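Local coordinates for protein putative gamma-glutamylcyclotransferase YkqA (Bacillus subtilis, PDB 2QIK) that is a putative gamma-glutamylcyclotransferase, a probable acyltransferase that would cyclise gamma-glutamyl groups to 5-oxoproline, though its true substrate is not established, at residues A239-P243 with H270-K276; D153-R157 with L257-P261; N17-L21 with K70-F75; S36-A40 with F107-S111. The contacts are given in a common frame with arbitrary orientation. Residues are numbered along the deposited sequence.

Overall arrangement
Contacts 3 and 4 belong to the N-terminal AIG2-like region; their segments alternate in sequence and their centres lie about 21 Å apart, one between the 3-10 segment 18-21 and the end of helix 65-74, the other in the small sheet of strands 44-47, 36-39 and 108-110. Both approach the substrate-binding loop inferred from relatives, through Thr10 and Tyr8. Contacts 1 and 2 come later, also interleaved, with centres about 24 Å apart: contact 1 pairs the loop before helix 245-258 with the end of helix 261-273, and contact 2 joins strand 154-161 to the link between those helices. Early and late contacts lie about 38 to 44 Å apart, centre to centre, in different parts of the chain.

Contact 1: A239-P243 with H270-K276; sequences AEIAP and HMNSLPK
Segment 239-243 is an extended loop leading into helix 245-258, and 270-276 is the last turn of helix 261-273 running into an extended tail. The nearest CA pairs are Ala242 with Leu274 (4.8 Å) and Ile241 with Pro275 (5.3 Å). Two hydrogen bonds cross. Ala242 N donates to Pro275 O at 2.8 Å, and the same oxygen lies 3.4 Å from Ile241 CA in a CA-H...O contact. His270, chi1 t, donates from NE2 to OE1 of Glu240 (chi1 m, chi2 t, chi3 76°) at 2.7 Å. This His-carboxylate pair lies away from the substrate site inferred by similarity; it joins the C-terminal helix to the loop, while Arg166 of strand 164-171 forms a salt bridge with Glu240. The apolar contacts centre on Leu274 (chi1 m, chi2 t), whose CA-to-CB bond points toward 239-243: Leu274 CB is 4.1 Å from Ala242 CB, Leu274 CD2 3.7 Å from Glu240 CB, and Leu274 CD1 4.4 Å from Pro243 CD. Selenomethionine Met271 places SE 4.2 Å from Pro243 CG.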
loop_
_atom_site.group_PDB
_atom_site.type_symbol
_atom_site.label_atom_id
_atom_site.label_comp_id
_atom_site.label_asym_id
_atom_site.label_seq_id
_atom_site.Cartn_x
_atom_site.Cartn_y
_atom_site.Cartn_z
ATOM N N ALA A 239 3.013 17.378 -5.783
ATOM C CA ALA A 239 2.829 18.307 -4.657
ATOM C C ALA A 239 1.348 18.503 -4.387
ATOM O O ALA A 239 0.525 18.516 -5.271
ATOM C CB ALA A 239 3.510 19.612 -4.840
ATOM N N GLU A 240 1.027 18.681 -3.113
ATOM C CA GLU A 240 -0.364 18.730 -2.700
ATOM C C GLU A 240 -1.042 20.002 -3.185
ATOM O O GLU A 240 -0.536 21.138 -3.054
ATOM C CB GLU A 240 -0.482 18.644 -1.185
ATOM C CG GLU A 240 0.014 17.366 -0.559
ATOM C CD GLU A 240 -0.446 17.301 0.902
ATOM O OE1 GLU A 240 -1.649 17.008 1.197
ATOM O OE2 GLU A 240 0.393 17.627 1.831
ATOM N N ILE A 241 -2.248 19.846 -3.686
ATOM C CA ILE A 241 -3.162 20.905 -3.974
ATOM C C ILE A 241 -4.512 20.585 -3.349
ATOM O O ILE A 241 -4.779 19.446 -3.019
ATOM C CB ILE A 241 -3.290 21.227 -5.463
ATOM C CG1 ILE A 241 -3.945 20.131 -6.227
ATOM C CG2 ILE A 241 -1.953 21.531 -6.078
ATOM C CD1 ILE A 241 -4.124 20.503 -7.702
ATOM N N ALA A 242 -5.382 21.563 -3.216
ATOM C CA ALA A 242 -6.651 21.353 -2.579
ATOM C C ALA A 242 -7.564 20.387 -3.362
ATOM O O ALA A 242 -7.577 20.394 -4.599
ATOM C CB ALA A 242 -7.392 22.666 -2.406
ATOM N N PRO A 243 -8.335 19.597 -2.625
ATOM C CA PRO A 243 -9.326 18.761 -3.277
ATOM C C PRO A 243 -10.534 19.607 -3.762
ATOM O O PRO A 243 -10.784 20.718 -3.261
ATOM C CB PRO A 243 -9.794 17.811 -2.148
ATOM C CG PRO A 243 -9.563 18.577 -0.876
ATOM C CD PRO A 243 -8.328 19.411 -1.156
ATOM N N HIS A 270 -5.988 20.804 7.166
ATOM C CA HIS A 270 -5.026 20.533 6.124
ATOM C C HIS A 270 -5.632 20.738 4.759
ATOM O O HIS A 270 -5.007 21.391 3.915
ATOM C CB HIS A 270 -4.475 19.112 6.273
ATOM C CG HIS A 270 -3.455 18.756 5.267
ATOM N ND1 HIS A 270 -2.193 19.324 5.275
ATOM C CD2 HIS A 270 -3.503 17.905 4.230
ATOM C CE1 HIS A 270 -1.525 18.857 4.244
ATOM N NE2 HIS A 270 -2.288 17.982 3.590
HETATM N N MSE A 271 -6.780 20.122 4.494
HETATM C CA MSE A 271 -7.437 20.287 3.206
HETATM C C MSE A 271 -7.689 21.757 2.886
HETATM O O MSE A 271 -7.514 22.196 1.774
HETATM C CB MSE A 271 -8.728 19.516 3.162
HETATM C CG MSE A 271 -8.531 17.992 3.206
HETATM SE SE MSE A 271 -10.061 16.921 2.921
HETATM C CE MSE A 271 -11.021 17.422 4.414
ATOM N N ASN A 272 -8.143 22.502 3.867
ATOM C CA ASN A 272 -8.523 23.914 3.658
ATOM C C ASN A 272 -7.304 24.821 3.515
ATOM O O ASN A 272 -7.447 25.960 3.072
ATOM C CB ASN A 272 -9.451 24.414 4.780
ATOM C CG ASN A 272 -10.781 23.813 4.771
ATOM O OD1 ASN A 272 -11.408 23.561 5.866
ATOM N ND2 ASN A 272 -11.288 23.557 3.583
ATOM N N SER A 273 -6.116 24.365 3.890
ATOM C CA SER A 273 -4.879 25.140 3.879
ATOM C C SER A 273 -4.173 25.032 2.528
ATOM O O SER A 273 -3.286 25.814 2.187
ATOM C CB SER A 273 -3.955 24.676 5.032
ATOM O OG SER A 273 -2.889 25.563 5.191
ATOM N N LEU A 274 -4.529 24.017 1.757
ATOM C CA LEU A 274 -3.824 23.768 0.528
ATOM C C LEU A 274 -4.133 24.807 -0.561
ATOM O O LEU A 274 -5.270 25.270 -0.668
ATOM C CB LEU A 274 -4.187 22.337 0.064
ATOM C CG LEU A 274 -3.655 21.167 0.925
ATOM C CD1 LEU A 274 -4.230 19.887 0.417
ATOM C CD2 LEU A 274 -2.146 21.124 0.945
ATOM N N PRO A 275 -3.145 25.069 -1.413
ATOM C CA PRO A 275 -3.386 25.980 -2.536
ATOM C C PRO A 275 -4.292 25.318 -3.543
ATOM O O PRO A 275 -4.270 24.104 -3.715
ATOM C CB PRO A 275 -1.995 26.194 -3.130
ATOM C CG PRO A 275 -1.259 24.996 -2.739
ATOM C CD PRO A 275 -1.787 24.488 -1.396
ATOM N N LYS A 276 -5.034 26.099 -4.282
ATOM C CA LYS A 276 -5.856 25.570 -5.334
ATOM C C LYS A 276 -4.933 25.176 -6.476
ATOM O O LYS A 276 -3.873 25.796 -6.721
ATOM C CB LYS A 276 -6.901 26.606 -5.781
ATOM C CG LYS A 276 -8.069 25.960 -6.492
ATOM C CD LYS A 276 -8.559 26.683 -7.704
ATOM C CE LYS A 276 -9.673 25.946 -8.346
ATOM N NZ LYS A 276 -10.669 25.405 -7.343
#

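Contact 2: D153-R157 with L257-P261; sequences DPVGR and LYLSP
Arg157 NE donates to Tyr258 O at 2.8 Å with an N-H...O angle of 165°, the strongest bond between 153-157 and 257-261; a weak second one runs from Arg157 NH1 to the same Tyr258 O at 3.5 Å. To reach it the arginine extends with chi1 and chi2 both t, then turns at chi3 m. One face of its guanidinium lies against the Leu259-Ser260 peptide, with Arg157 CZ 3.3 Å from Ser260 N. The acceptor is the carbonyl of the last residue of helix 245-258: Leu259 leaves helical phi/psi, and Ser260 is the N-cap of helix 261-273, its OG hydrogen-bonded to Phe263 N and to Glu187 OE2. In the conformer given, Arg157 thus connects edge strand 154-161 to the link between two consecutive helices. Near its start the strand has a classic beta bulge, Val155 and Gly156 both facing Leu190; Gly156 has phi/psi 119/-161, where a CB would collide with the preceding carbonyl O. The end-to-end directions of 154-157 and 258-260 differ by 10°, and Arg157 and Tyr258 have CA atoms 5.7 Å apart. Further out, Arg157 CG is 4.1 Å from Leu259 CD2, and Pro154 CB lies 4.0 Å from Tyr258 CE1.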
loop_
_atom_site.group_PDB
_atom_site.type_symbol
_atom_site.label_atom_id
_atom_site.label_comp_id
_atom_site.label_asym_id
_atom_site.label_seq_id
_atom_site.Cartn_x
_atom_site.Cartn_y
_atom_site.Cartn_z
ATOM N N ASP A 153 -20.393 -3.416 7.221
ATOM C CA ASP A 153 -19.776 -4.152 8.363
ATOM C C ASP A 153 -18.404 -3.496 8.646
ATOM O O ASP A 153 -17.331 -4.113 8.512
ATOM C CB ASP A 153 -19.599 -5.665 8.052
ATOM C CG ASP A 153 -19.182 -6.499 9.246
ATOM O OD1 ASP A 153 -19.279 -6.078 10.402
ATOM O OD2 ASP A 153 -18.775 -7.609 9.052
ATOM N N PRO A 154 -18.426 -2.223 9.026
ATOM C CA PRO A 154 -17.191 -1.558 9.436
ATOM C C PRO A 154 -16.682 -2.190 10.717
ATOM O O PRO A 154 -17.419 -2.369 11.687
ATOM C CB PRO A 154 -17.593 -0.080 9.600
ATOM C CG PRO A 154 -19.048 -0.165 9.966
ATOM C CD PRO A 154 -19.575 -1.319 9.168
ATOM N N VAL A 155 -15.396 -2.451 10.728
ATOM C CA VAL A 155 -14.718 -2.750 11.958
ATOM C C VAL A 155 -14.634 -1.447 12.752
ATOM O O VAL A 155 -14.867 -1.486 13.965
ATOM C CB VAL A 155 -13.327 -3.365 11.706
ATOM C CG1 VAL A 155 -12.605 -3.655 13.100
ATOM C CG2 VAL A 155 -13.501 -4.639 10.873
ATOM N N GLY A 156 -14.442 -0.328 12.068
ATOM C CA GLY A 156 -14.472 1.007 12.646
ATOM C C GLY A 156 -13.151 1.713 12.485
ATOM O O GLY A 156 -12.329 1.405 11.633
ATOM N N ARG A 157 -13.014 2.727 13.316
ATOM C CA ARG A 157 -11.868 3.603 13.280
ATOM C C ARG A 157 -10.626 2.809 13.442
ATOM O O ARG A 157 -10.502 1.939 14.313
ATOM C CB ARG A 157 -11.940 4.577 14.448
ATOM C CG ARG A 157 -10.949 5.668 14.404
ATOM C CD ARG A 157 -10.987 6.533 15.630
ATOM N NE ARG A 157 -12.314 7.067 15.832
ATOM C CZ ARG A 157 -12.694 7.765 16.897
ATOM N NH1 ARG A 157 -13.924 8.224 16.955
ATOM N NH2 ARG A 157 -11.861 8.024 17.876
ATOM N N LEU A 257 -18.161 10.782 10.717
ATOM C CA LEU A 257 -18.849 9.586 11.197
ATOM C C LEU A 257 -17.934 8.661 11.999
ATOM O O LEU A 257 -18.345 8.093 12.995
ATOM C CB LEU A 257 -19.467 8.832 10.020
ATOM C CG LEU A 257 -20.294 7.530 10.150
ATOM C CD1 LEU A 257 -21.425 7.796 11.115
ATOM C CD2 LEU A 257 -20.771 7.120 8.748
ATOM N N TYR A 258 -16.703 8.481 11.529
ATOM C CA TYR A 258 -15.874 7.422 12.069
ATOM C C TYR A 258 -14.667 7.837 12.901
ATOM O O TYR A 258 -14.202 7.054 13.721
ATOM C CB TYR A 258 -15.374 6.574 10.891
ATOM C CG TYR A 258 -16.423 5.775 10.126
ATOM C CD1 TYR A 258 -17.018 4.672 10.696
ATOM C CD2 TYR A 258 -16.663 6.019 8.788
ATOM C CE1 TYR A 258 -17.933 3.916 10.048
ATOM C CE2 TYR A 258 -17.598 5.223 8.070
ATOM C CZ TYR A 258 -18.223 4.154 8.705
ATOM O OH TYR A 258 -19.130 3.323 8.040
ATOM N N LEU A 259 -14.052 8.972 12.607
ATOM C CA LEU A 259 -12.690 9.245 13.108
ATOM C C LEU A 259 -12.695 10.090 14.382
ATOM O O LEU A 259 -13.718 10.618 14.795
ATOM C CB LEU A 259 -11.857 9.911 12.016
ATOM C CG LEU A 259 -11.828 9.176 10.679
ATOM C CD1 LEU A 259 -10.853 9.852 9.786
ATOM C CD2 LEU A 259 -11.468 7.679 10.870
ATOM N N SER A 260 -11.564 10.224 15.011
ATOM C CA SER A 260 -11.520 11.038 16.224
ATOM C C SER A 260 -11.782 12.511 15.849
ATOM O O SER A 260 -11.353 12.972 14.818
ATOM C CB SER A 260 -10.197 10.884 16.985
ATOM O OG SER A 260 -9.083 11.436 16.313
ATOM N N PRO A 261 -12.474 13.266 16.708
ATOM C CA PRO A 261 -12.645 14.685 16.482
ATOM C C PRO A 261 -11.301 15.434 16.257
ATOM O O PRO A 261 -11.252 16.262 15.405
ATOM C CB PRO A 261 -13.441 15.137 17.726
ATOM C CG PRO A 261 -13.926 13.944 18.358
ATOM C CD PRO A 261 -13.162 12.797 17.941
#

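Contact 3: N17-L21 with K70-F75; sequences NHHLL and KLDQFF
Leu20, in the 3-10 turn 18-21, has its CA-to-CB bond pointing toward 70-75 and, with chi1 m and chi2 t, sets CD1 3.7 Å from the centroid of the Phe74 ring, 18° off its normal: a CH-pi contact over the face. Phe74 is the last helical residue, with chi1 t, and its CZ also lies 3.7 Å from Asn17 OD1. Leu71, one turn earlier, touches both leucines: CD2 is 3.9 Å from Leu20 CB, and CD1 3.9 Å from Leu21 CD2. The nearest CA atoms, of Leu20 and Leu71, are 7.2 Å apart. Asn17 ND2 is hydrogen-bonded to Thr10 OG1, part of the substrate-binding loop inferred by similarity, so the contact adjoins that loop, and Leu71 and Phe75 touch its Leu11. Lys70 NZ reaches the turn through two waters, each 2.8 Å from NZ; one donates to His19 O (3.1 Å), the other to Leu20 O (2.8 Å). With no direct hydrogen bond across, helix and turn are joined by apolar packing, the charged end being linked through solvent.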
loop_
_atom_site.group_PDB
_atom_site.type_symbol
_atom_site.label_atom_id
_atom_site.label_comp_id
_atom_site.label_asym_id
_atom_site.label_seq_id
_atom_site.Cartn_x
_atom_site.Cartn_y
_atom_site.Cartn_z
ATOM N N ASN A 17 8.709 -16.967 5.098
ATOM C CA ASN A 17 10.150 -16.845 5.443
ATOM C C ASN A 17 10.548 -15.568 6.135
ATOM O O ASN A 17 11.738 -15.304 6.318
ATOM C CB ASN A 17 11.045 -17.168 4.228
ATOM C CG ASN A 17 10.872 -18.616 3.752
ATOM O OD1 ASN A 17 10.793 -19.521 4.570
ATOM N ND2 ASN A 17 10.863 -18.805 2.472
ATOM N N HIS A 18 9.572 -14.739 6.514
ATOM C CA HIS A 18 9.902 -13.428 7.052
ATOM C C HIS A 18 10.728 -13.520 8.333
ATOM O O HIS A 18 11.537 -12.643 8.597
ATOM C CB HIS A 18 8.638 -12.651 7.283
ATOM C CG HIS A 18 8.857 -11.260 7.762
ATOM N ND1 HIS A 18 9.438 -10.288 6.985
ATOM C CD2 HIS A 18 8.641 -10.686 8.962
ATOM C CE1 HIS A 18 9.513 -9.166 7.690
ATOM N NE2 HIS A 18 9.057 -9.392 8.903
ATOM N N HIS A 19 10.539 -14.601 9.099
ATOM C CA HIS A 19 11.287 -14.763 10.327
ATOM C C HIS A 19 12.793 -14.770 10.108
ATOM O O HIS A 19 13.527 -14.465 11.050
ATOM C CB HIS A 19 10.879 -16.056 11.050
ATOM C CG HIS A 19 11.197 -17.268 10.298
ATOM N ND1 HIS A 19 10.366 -17.831 9.360
ATOM C CD2 HIS A 19 12.280 -18.090 10.388
ATOM C CE1 HIS A 19 10.937 -18.901 8.850
ATOM N NE2 HIS A 19 12.109 -19.072 9.417
ATOM N N LEU A 20 13.268 -15.115 8.911
ATOM C CA LEU A 20 14.681 -15.029 8.615
ATOM C C LEU A 20 15.301 -13.681 8.746
ATOM O O LEU A 20 16.506 -13.575 8.979
ATOM C CB LEU A 20 15.003 -15.642 7.279
ATOM C CG LEU A 20 14.694 -17.097 7.010
ATOM C CD1 LEU A 20 14.900 -17.484 5.520
ATOM C CD2 LEU A 20 15.512 -18.015 7.878
ATOM N N LEU A 21 14.477 -12.640 8.583
ATOM C CA LEU A 21 14.932 -11.281 8.750
ATOM C C LEU A 21 15.080 -10.942 10.224
ATOM O O LEU A 21 15.610 -9.859 10.559
ATOM C CB LEU A 21 14.018 -10.260 8.087
ATOM C CG LEU A 21 13.815 -10.445 6.601
ATOM C CD1 LEU A 21 13.024 -9.313 6.015
ATOM C CD2 LEU A 21 15.125 -10.642 5.820
ATOM N N LYS A 70 22.568 -15.594 6.509
ATOM C CA LYS A 70 21.472 -16.519 6.695
ATOM C C LYS A 70 20.693 -16.650 5.380
ATOM O O LYS A 70 20.250 -17.720 4.989
ATOM C CB LYS A 70 20.566 -16.140 7.890
ATOM C CG LYS A 70 21.218 -16.316 9.162
ATOM C CD LYS A 70 20.630 -15.597 10.293
ATOM C CE LYS A 70 19.555 -16.251 10.778
ATOM N NZ LYS A 70 18.762 -15.477 11.802
ATOM N N LEU A 71 20.399 -15.512 4.775
ATOM C CA LEU A 71 19.677 -15.517 3.494
ATOM C C LEU A 71 20.475 -16.177 2.375
ATOM O O LEU A 71 19.939 -16.965 1.592
ATOM C CB LEU A 71 19.287 -14.078 3.090
ATOM C CG LEU A 71 18.356 -13.375 4.083
ATOM C CD1 LEU A 71 18.017 -11.989 3.508
ATOM C CD2 LEU A 71 17.120 -14.132 4.412
ATOM N N ASP A 72 21.771 -15.859 2.251
ATOM C CA ASP A 72 22.586 -16.520 1.319
ATOM C C ASP A 72 22.527 -18.047 1.435
ATOM O O ASP A 72 22.451 -18.768 0.439
ATOM C CB ASP A 72 24.039 -16.097 1.493
ATOM C CG ASP A 72 24.343 -14.695 1.144
ATOM O OD1 ASP A 72 23.601 -14.037 0.375
ATOM O OD2 ASP A 72 25.449 -14.199 1.524
ATOM N N GLN A 73 22.559 -18.520 2.662
ATOM C CA GLN A 73 22.533 -19.956 2.895
ATOM C C GLN A 73 21.170 -20.573 2.657
ATOM O O GLN A 73 21.121 -21.723 2.172
ATOM C CB GLN A 73 22.952 -20.315 4.309
ATOM C CG GLN A 73 24.361 -20.015 4.616
ATOM C CD GLN A 73 24.692 -20.213 6.087
ATOM O OE1 GLN A 73 25.544 -19.474 6.583
ATOM N NE2 GLN A 73 24.087 -21.191 6.752
ATOM N N PHE A 74 20.079 -19.880 3.001
ATOM C CA PHE A 74 18.735 -20.417 2.831
ATOM C C PHE A 74 18.356 -20.544 1.361
ATOM O O PHE A 74 17.765 -21.531 0.931
ATOM C CB PHE A 74 17.770 -19.592 3.649
ATOM C CG PHE A 74 16.424 -20.224 3.767
ATOM C CD1 PHE A 74 16.169 -21.116 4.792
ATOM C CD2 PHE A 74 15.442 -19.917 2.879
ATOM C CE1 PHE A 74 14.969 -21.693 4.934
ATOM C CE2 PHE A 74 14.175 -20.529 2.994
ATOM C CZ PHE A 74 13.960 -21.405 4.004
ATOM N N PHE A 75 18.646 -19.459 0.620
ATOM C CA PHE A 75 18.233 -19.329 -0.781
ATOM C C PHE A 75 19.224 -19.918 -1.777
ATOM O O PHE A 75 19.857 -19.237 -2.536
ATOM C CB PHE A 75 17.899 -17.858 -1.112
ATOM C CG PHE A 75 16.640 -17.390 -0.458
ATOM C CD1 PHE A 75 16.621 -16.754 0.795
ATOM C CD2 PHE A 75 15.458 -17.619 -1.067
ATOM C CE1 PHE A 75 15.469 -16.391 1.421
ATOM C CE2 PHE A 75 14.301 -17.206 -0.457
ATOM C CZ PHE A 75 14.325 -16.613 0.791
HETATM O O HOH W 1 16.044 -16.047 11.793
HETATM O O HOH W 2 18.705 -12.875 10.642
#

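Contact 4: S36-A40 with F107-S111; sequences SLFAA and FTKIS
This is antiparallel beta pairing between strand 36-39 and edge strand 108-110 of a three-stranded sheet completed by strand 44-47, within the N-terminal AIG2-like region. The short axes approach to 4.3 Å with their N-to-C directions at 128°, a strongly twisted pairing. Ala39 and Thr108 form a hydrogen-bonded pair, with Ala39 N to Thr108 O at 2.8 Å and Thr108 N to Ala39 O at 2.9 Å. Phe38 and Lys109 are the next, non-hydrogen-bonded pair, CA atoms 4.2 Å apart; beyond it Ile110 N donates to Leu37 O at 2.8 Å. A water bridges Leu37 N (2.9 Å) and Ile110 O (2.7 Å). Leu37, Ala39 and Ile110 share one face: Leu37 CD2 is 4.0 Å from Ile110 CB, and Ala39 CB 3.9 Å from Ile110 CD1. Leu37 also touches Tyr8, a substrate-binding residue by similarity, and Trp115 of helix 115-122. The Phe38 side carries an aromatic pair: with Phe38 chi1 m and Phe107 chi1 p, the rings stack face to face, centroids 4.1 Å apart and planes at 20°. Lys109, extended with every chi t, runs past Phe38, its CB 3.7 Å from Phe38 CE2, until CE comes 3.7 Å from Ser36 OG.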
loop_
_atom_site.group_PDB
_atom_site.type_symbol
_atom_site.label_atom_id
_atom_site.label_comp_id
_atom_site.label_asym_id
_atom_site.label_seq_id
_atom_site.Cartn_x
_atom_site.Cartn_y
_atom_site.Cartn_z
ATOM N N SER A 36 10.225 -7.154 -13.516
ATOM C CA SER A 36 9.058 -8.009 -13.567
ATOM C C SER A 36 9.153 -9.079 -12.466
ATOM O O SER A 36 10.211 -9.569 -12.161
ATOM C CB SER A 36 9.010 -8.700 -14.888
ATOM O OG SER A 36 8.762 -7.793 -15.942
ATOM N N LEU A 37 8.005 -9.450 -11.946
ATOM C CA LEU A 37 7.807 -10.494 -10.933
ATOM C C LEU A 37 7.137 -11.702 -11.561
ATOM O O LEU A 37 6.204 -11.533 -12.305
ATOM C CB LEU A 37 6.896 -9.916 -9.842
ATOM C CG LEU A 37 6.660 -10.860 -8.679
ATOM C CD1 LEU A 37 7.877 -11.139 -7.854
ATOM C CD2 LEU A 37 5.576 -10.291 -7.766
ATOM N N PHE A 38 7.665 -12.880 -11.244
ATOM C CA PHE A 38 7.155 -14.133 -11.760
ATOM C C PHE A 38 6.896 -15.085 -10.614
ATOM O O PHE A 38 7.648 -15.173 -9.650
ATOM C CB PHE A 38 8.217 -14.767 -12.674
ATOM C CG PHE A 38 8.369 -14.060 -13.995
ATOM C CD1 PHE A 38 9.125 -12.972 -14.112
ATOM C CD2 PHE A 38 7.693 -14.544 -15.107
ATOM C CE1 PHE A 38 9.207 -12.321 -15.376
ATOM C CE2 PHE A 38 7.771 -13.896 -16.326
ATOM C CZ PHE A 38 8.457 -12.813 -16.429
ATOM N N ALA A 39 5.900 -15.902 -10.783
ATOM C CA ALA A 39 5.760 -17.082 -9.895
ATOM C C ALA A 39 6.520 -18.223 -10.614
ATOM O O ALA A 39 6.201 -18.514 -11.735
ATOM C CB ALA A 39 4.324 -17.466 -9.824
ATOM N N ALA A 40 7.538 -18.785 -9.976
ATOM C CA ALA A 40 8.335 -19.916 -10.411
ATOM C C ALA A 40 8.078 -20.937 -9.316
ATOM O O ALA A 40 6.980 -20.880 -8.753
ATOM C CB ALA A 40 9.842 -19.524 -10.510
ATOM N N PHE A 107 8.139 -20.100 -15.728
ATOM C CA PHE A 107 7.373 -19.402 -14.693
ATOM C C PHE A 107 6.345 -18.472 -15.327
ATOM O O PHE A 107 6.285 -18.378 -16.568
ATOM C CB PHE A 107 8.334 -18.667 -13.856
ATOM C CG PHE A 107 9.334 -17.880 -14.654
ATOM C CD1 PHE A 107 10.354 -17.272 -13.998
ATOM C CD2 PHE A 107 9.214 -17.676 -16.016
ATOM C CE1 PHE A 107 11.245 -16.566 -14.629
ATOM C CE2 PHE A 107 10.134 -16.915 -16.691
ATOM C CZ PHE A 107 11.131 -16.338 -16.004
ATOM N N THR A 108 5.507 -17.828 -14.513
ATOM C CA THR A 108 4.413 -17.066 -15.017
ATOM C C THR A 108 4.476 -15.656 -14.440
ATOM O O THR A 108 4.578 -15.461 -13.203
ATOM C CB THR A 108 3.040 -17.691 -14.710
ATOM O OG1 THR A 108 2.708 -17.618 -13.354
ATOM C CG2 THR A 108 3.077 -19.126 -14.870
ATOM N N LYS A 109 4.334 -14.669 -15.299
ATOM C CA LYS A 109 4.432 -13.294 -14.851
ATOM C C LYS A 109 3.214 -12.892 -13.989
ATOM O O LYS A 109 2.079 -13.246 -14.272
ATOM C CB LYS A 109 4.483 -12.323 -16.100
ATOM C CG LYS A 109 4.731 -10.852 -15.695
ATOM C CD LYS A 109 5.096 -9.915 -16.856
ATOM C CE LYS A 109 5.152 -8.410 -16.466
ATOM N NZ LYS A 109 5.443 -7.555 -17.651
ATOM N N ILE A 110 3.497 -12.082 -12.941
ATOM C CA ILE A 110 2.496 -11.465 -12.080
ATOM C C ILE A 110 2.348 -10.022 -12.557
ATOM O O ILE A 110 3.218 -9.203 -12.349
ATOM C CB ILE A 110 2.952 -11.491 -10.574
ATOM C CG1 ILE A 110 3.399 -12.889 -10.095
ATOM C CG2 ILE A 110 1.904 -10.983 -9.713
ATOM C CD1 ILE A 110 2.471 -14.011 -10.277
ATOM N N SER A 111 1.247 -9.723 -13.267
ATOM C CA SER A 111 1.058 -8.412 -13.869
ATOM C C SER A 111 1.190 -7.238 -12.946
ATOM O O SER A 111 1.738 -6.187 -13.293
ATOM C CB SER A 111 -0.282 -8.344 -14.661
ATOM O OG SER A 111 -1.318 -7.911 -13.835
HETATM O O HOH W 3 8.339 -8.800 -18.635
HETATM O O HOH W 4 5.644 -8.182 -13.041
#